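Local coordinates for Dbv8 protein (Nonomuraea, PDB 4MFZ), which probably transfers a long aliphatic acyl chain from acyl-CoA to an amino group of a glycopeptide antibiotic, as a GNAT-type N-acyltransferase, at residues Val103-Met106 / Lys110-Val113; Tyr133-Thr138 / Leu187-Leu192. One frame throughout, in Å; residues are numbered along the deposited sequence.

Contact 1, at the surface, and contact 2, in the interior, have centres 11 Å apart and follow one another along the chain, both in the all-helical N-terminal part. Arg190 joins them. Its helix carries the second half of contact 2, while its NH2 reaches His105 O at 2.9 Å, probably as a hydrogen bond, and its guanidinium group packs against Val111 and Val113. A second touch is Met106 CE on Val189 O, 3.5 Å apart. Decanoyl-CoA belongs to the other half of the protein: its pocket residues start at 198, and the Leu188 side chain of contact 2 is about 13 Å from the ligand.

Contact 1: residues Val103-Met106 / Lys110-Val113; sequences VRHM and KVKV. With NA (sodium ion), chain C.
With CG anti to its own carbonyl carbon (chi1 -55°), the His105 side chain reaches across to Val111, whose chi1 of 59° sets CG1 between backbone N and carbonyl carbon and leaves CG2 anti to N. The two methyls divide the work. CG1 butts against the root of the histidine, 3.3 Å from His105 CB, a close approach; CG2 sits over one face of the imidazole, a CH-pi contact 4.1 Å from the ring centroid and 17° off the normal. The opposite face carries Arg104 CG, so the ring is sandwiched between aliphatic groups, both offset toward its rim. Val113 CG2 adds a looser, oblique touch, 4.1 Å from His105 CD2. Held this way, the imidazole offers NE2 to a sodium ion at 2.2 Å, and four waters complete the modelled coordination. Val111 and Arg104 CG, one on each face, probably restrict the turning of the ring; neither valine binds the metal. Behind them, Arg190 from helix 182-192 packs on both valines. The loop that leaves the C-terminal end of helix 89-104 thus folds back over His105, beside a surface sodium site with one protein ligand and four waters.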
loop_
_atom_site.group_PDB
_atom_site.type_symbol
_atom_site.label_atom_id
_atom_site.label_comp_id
_atom_site.label_asym_id
_atom_site.label_seq_id
_atom_site.Cartn_x
_atom_site.Cartn_y
_atom_site.Cartn_z
ATOM N N VAL A 103 -9.940 -12.526 5.814
ATOM C CA VAL A 103 -9.644 -13.431 6.928
ATOM C C VAL A 103 -9.475 -14.884 6.487
ATOM O O VAL A 103 -8.769 -15.640 7.126
ATOM C CB VAL A 103 -10.643 -13.322 8.114
ATOM C CG1 VAL A 103 -10.864 -11.864 8.489
ATOM C CG2 VAL A 103 -11.954 -14.022 7.820
ATOM N N ARG A 104 -10.136 -15.254 5.395
ATOM C CA ARG A 104 -10.086 -16.602 4.814
ATOM C C ARG A 104 -8.682 -17.072 4.353
ATOM O O ARG A 104 -8.379 -18.259 4.451
ATOM C CB ARG A 104 -11.073 -16.651 3.640
ATOM C CG ARG A 104 -11.169 -17.970 2.902
ATOM C CD ARG A 104 -12.192 -18.856 3.590
ATOM N NE ARG A 104 -12.574 -19.960 2.724
ATOM C CZ ARG A 104 -11.833 -21.043 2.549
ATOM N NH1 ARG A 104 -10.671 -21.168 3.191
ATOM N NH2 ARG A 104 -12.256 -22.002 1.729
ATOM N N HIS A 105 -7.846 -16.175 3.816
ATOM C CA HIS A 105 -6.434 -16.503 3.549
ATOM C C HIS A 105 -5.469 -15.607 4.278
ATOM O O HIS A 105 -4.412 -15.257 3.769
ATOM C CB HIS A 105 -6.135 -16.535 2.049
ATOM C CG HIS A 105 -7.047 -17.463 1.278
ATOM N ND1 HIS A 105 -7.103 -18.790 1.519
ATOM C CD2 HIS A 105 -7.991 -17.202 0.299
ATOM C CE1 HIS A 105 -8.018 -19.353 0.719
ATOM N NE2 HIS A 105 -8.567 -18.380 -0.029
ATOM N N MET A 106 -5.853 -15.233 5.492
ATOM C CA MET A 106 -5.034 -14.429 6.375
ATOM C C MET A 106 -3.642 -15.037 6.517
ATOM O O MET A 106 -3.476 -16.186 6.925
ATOM C CB MET A 106 -5.727 -14.277 7.740
ATOM C CG MET A 106 -4.905 -13.546 8.804
ATOM S SD MET A 106 -4.646 -11.799 8.432
ATOM C CE MET A 106 -6.291 -11.145 8.752
ATOM N N LYS A 110 1.079 -17.949 -0.223
ATOM C CA LYS A 110 0.917 -18.809 -1.409
ATOM C C LYS A 110 -0.429 -18.644 -2.135
ATOM O O LYS A 110 -0.709 -19.391 -3.054
ATOM C CB LYS A 110 1.081 -20.295 -1.047
ATOM C CG LYS A 110 2.157 -20.623 -0.021
ATOM C CD LYS A 110 2.747 -22.015 -0.248
ATOM C CE LYS A 110 3.346 -22.632 1.016
ATOM N NZ LYS A 110 2.287 -23.182 1.921
ATOM N N VAL A 111 -1.281 -17.709 -1.715
ATOM C CA VAL A 111 -2.541 -17.455 -2.419
ATOM C C VAL A 111 -2.593 -15.976 -2.811
ATOM O O VAL A 111 -2.337 -15.090 -1.990
ATOM C CB VAL A 111 -3.792 -17.926 -1.600
ATOM C CG1 VAL A 111 -3.888 -17.235 -0.262
ATOM C CG2 VAL A 111 -5.096 -17.684 -2.353
ATOM N N LYS A 112 -2.897 -15.699 -4.066
ATOM C CA LYS A 112 -3.060 -14.315 -4.481
ATOM C C LYS A 112 -4.437 -13.851 -4.063
ATOM O O LYS A 112 -5.427 -14.519 -4.349
ATOM C CB LYS A 112 -2.876 -14.155 -5.980
ATOM C CG LYS A 112 -1.426 -14.196 -6.417
ATOM C CD LYS A 112 -1.298 -13.847 -7.895
ATOM C CE LYS A 112 0.109 -13.366 -8.226
ATOM N NZ LYS A 112 0.202 -12.917 -9.645
ATOM N N VAL A 113 -4.499 -12.737 -3.338
ATOM C CA VAL A 113 -5.795 -12.134 -3.007
ATOM C C VAL A 113 -5.805 -10.689 -3.489
ATOM O O VAL A 113 -5.204 -9.795 -2.879
ATOM C CB VAL A 113 -6.149 -12.238 -1.500
ATOM C CG1 VAL A 113 -7.440 -11.502 -1.198
ATOM C CG2 VAL A 113 -6.266 -13.684 -1.066
HETATM NA NA NA C . -10.028 -18.599 -1.680
HETATM O O HOH W 1 -11.534 -20.417 -2.711
HETATM O O HOH W 2 -9.323 -16.655 -2.571
HETATM O O HOH W 3 -11.791 -17.413 -1.091
HETATM O O HOH W 4 -8.803 -18.975 -3.548
#

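Contact 2: residues Tyr133-Thr138 / Leu187-Leu192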
loop_
_atom_site.group_PDB
_atom_site.type_symbol
_atom_site.label_atom_id
_atom_site.label_comp_id
_atom_site.label_asym_id
_atom_site.label_seq_id
_atom_site.Cartn_x
_atom_site.Cartn_y
_atom_site.Cartn_z
ATOM N N TYR A 133 -12.840 1.116 5.687
ATOM C CA TYR A 133 -13.785 0.280 6.445
ATOM C C TYR A 133 -13.400 -1.198 6.413
ATOM O O TYR A 133 -13.425 -1.840 7.443
ATOM C CB TYR A 133 -15.231 0.512 5.991
ATOM C CG TYR A 133 -15.616 1.968 6.109
ATOM C CD1 TYR A 133 -15.557 2.612 7.329
ATOM C CD2 TYR A 133 -15.973 2.709 4.986
ATOM C CE1 TYR A 133 -15.879 3.958 7.449
ATOM C CE2 TYR A 133 -16.306 4.043 5.099
ATOM C CZ TYR A 133 -16.258 4.652 6.341
ATOM O OH TYR A 133 -16.580 5.974 6.462
ATOM N N VAL A 134 -12.967 -1.701 5.262
ATOM C CA VAL A 134 -12.460 -3.091 5.191
ATOM C C VAL A 134 -11.227 -3.225 6.129
ATOM O O VAL A 134 -11.097 -4.194 6.878
ATOM C CB VAL A 134 -12.061 -3.482 3.752
ATOM C CG1 VAL A 134 -11.510 -4.893 3.717
ATOM C CG2 VAL A 134 -13.251 -3.395 2.816
ATOM N N PHE A 135 -10.345 -2.223 6.100
ATOM C CA PHE A 135 -9.161 -2.230 6.987
ATOM C C PHE A 135 -9.550 -2.315 8.458
ATOM O O PHE A 135 -9.101 -3.212 9.164
ATOM C CB PHE A 135 -8.344 -0.985 6.758
ATOM C CG PHE A 135 -6.938 -1.089 7.234
ATOM C CD1 PHE A 135 -5.942 -1.571 6.387
ATOM C CD2 PHE A 135 -6.588 -0.662 8.530
ATOM C CE1 PHE A 135 -4.609 -1.657 6.839
ATOM C CE2 PHE A 135 -5.270 -0.738 8.969
ATOM C CZ PHE A 135 -4.283 -1.238 8.122
ATOM N N LEU A 136 -10.395 -1.387 8.913
ATOM C CA LEU A 136 -10.814 -1.337 10.320
ATOM C C LEU A 136 -11.553 -2.619 10.750
ATOM O O LEU A 136 -11.270 -3.170 11.833
ATOM C CB LEU A 136 -11.689 -0.114 10.601
ATOM C CG LEU A 136 -11.173 1.306 10.345
ATOM C CD1 LEU A 136 -12.295 2.321 10.589
ATOM C CD2 LEU A 136 -9.949 1.581 11.234
ATOM N N ALA A 137 -12.463 -3.104 9.892
ATOM C CA ALA A 137 -13.192 -4.371 10.140
ATOM C C ALA A 137 -12.229 -5.555 10.356
ATOM O O ALA A 137 -12.518 -6.461 11.108
ATOM C CB ALA A 137 -14.136 -4.665 8.975
ATOM N N THR A 138 -11.091 -5.538 9.683
ATOM C CA THR A 138 -10.196 -6.706 9.621
ATOM C C THR A 138 -9.079 -6.627 10.681
ATOM O O THR A 138 -8.320 -7.586 10.857
ATOM C CB THR A 138 -9.648 -6.870 8.188
ATOM O OG1 THR A 138 -10.756 -6.883 7.285
ATOM C CG2 THR A 138 -8.882 -8.202 7.979
ATOM N N LEU A 187 -2.886 -6.390 1.002
ATOM C CA LEU A 187 -1.749 -7.235 1.334
ATOM C C LEU A 187 -1.249 -7.066 2.796
ATOM O O LEU A 187 -0.933 -8.048 3.480
ATOM C CB LEU A 187 -0.640 -6.931 0.345
ATOM C CG LEU A 187 0.399 -8.014 0.123
ATOM C CD1 LEU A 187 -0.276 -9.235 -0.524
ATOM C CD2 LEU A 187 1.505 -7.441 -0.766
ATOM N N LEU A 188 -1.206 -5.828 3.266
ATOM C CA LEU A 188 -0.731 -5.508 4.613
ATOM C C LEU A 188 -1.699 -6.033 5.675
ATOM O O LEU A 188 -1.289 -6.661 6.652
ATOM C CB LEU A 188 -0.567 -4.001 4.756
ATOM C CG LEU A 188 0.004 -3.526 6.111
ATOM C CD1 LEU A 188 0.840 -2.251 5.904
ATOM C CD2 LEU A 188 -1.127 -3.293 7.085
ATOM N N VAL A 189 -2.990 -5.807 5.464
ATOM C CA VAL A 189 -3.981 -6.242 6.440
ATOM C C VAL A 189 -4.261 -7.762 6.408
ATOM O O VAL A 189 -4.884 -8.290 7.334
ATOM C CB VAL A 189 -5.294 -5.388 6.390
ATOM C CG1 VAL A 189 -6.342 -6.028 5.503
ATOM C CG2 VAL A 189 -5.867 -5.241 7.793
ATOM N N ARG A 190 -3.776 -8.439 5.366
ATOM C CA ARG A 190 -3.696 -9.892 5.343
ATOM C C ARG A 190 -2.415 -10.441 5.972
ATOM O O ARG A 190 -2.106 -11.609 5.770
ATOM C CB ARG A 190 -3.777 -10.430 3.920
ATOM C CG ARG A 190 -5.167 -10.550 3.328
ATOM C CD ARG A 190 -5.060 -11.043 1.878
ATOM N NE ARG A 190 -4.626 -12.427 1.848
ATOM C CZ ARG A 190 -3.608 -12.919 1.146
ATOM N NH1 ARG A 190 -2.915 -12.165 0.323
ATOM N NH2 ARG A 190 -3.311 -14.210 1.275
ATOM N N GLY A 191 -1.670 -9.614 6.718
ATOM C CA GLY A 191 -0.524 -10.109 7.506
ATOM C C GLY A 191 0.711 -10.427 6.689
ATOM O O GLY A 191 1.558 -11.188 7.126
ATOM N N LEU A 192 0.832 -9.816 5.520
ATOM C CA LEU A 192 1.916 -10.104 4.561
ATOM C C LEU A 192 2.899 -8.941 4.324
ATOM O O LEU A 192 3.779 -9.032 3.445
ATOM C CB LEU A 192 1.302 -10.485 3.193
ATOM C CG LEU A 192 1.203 -11.977 2.825
ATOM C CD1 LEU A 192 1.082 -12.858 4.046
ATOM C CD2 LEU A 192 0.095 -12.325 1.819
#
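The Phe135 ring takes Val189 on one face and Leu188 at its edge. Val189 CG2 stands over the face, 4.1 Å from the centroid and 20° off the normal, a CH-pi contact shifted toward the rim, while Val189 CB comes to 3.8 Å from Phe135 CE1. Leu188 CD2 lies near the ring plane, 3.9 Å from that same CE1 and equally close to CZ, so CE1 meets two consecutive residues of the other helix. Phe135 gets there with CG anti to the backbone N, which swings the ring from the flank of its helix into the interface. One turn on, Thr138 meets Val189 from another flank: its CB touches Val189 CG2 at 4.1 Å, and its CG2 faces the other methyl, CG1. The hydroxyl turns back instead, donating from OG1 to Val134 O at 2.7 Å, tilted 26° from the carbonyl plane, and it also bonds with His99 of helix 89-104. Helices 130-148 and 182-192 run nearly parallel here, their local axes 21° apart and 10.2 Å at closest approach. Leu160 and Leu163 extend the apolar surroundings of Phe135, and Leu102 lies against Val189. Beyond the interface, Gly191, with positive phi, closes helix 182-192 in a Schellman motif before strand 193-196. Between the two segments, then, the chemistry is apolar: with the hydroxyl satisfied by Val134 O and His99, Thr138 offers the valine CB and its methyl, and the interface is held by dispersion and CH-pi contacts alone.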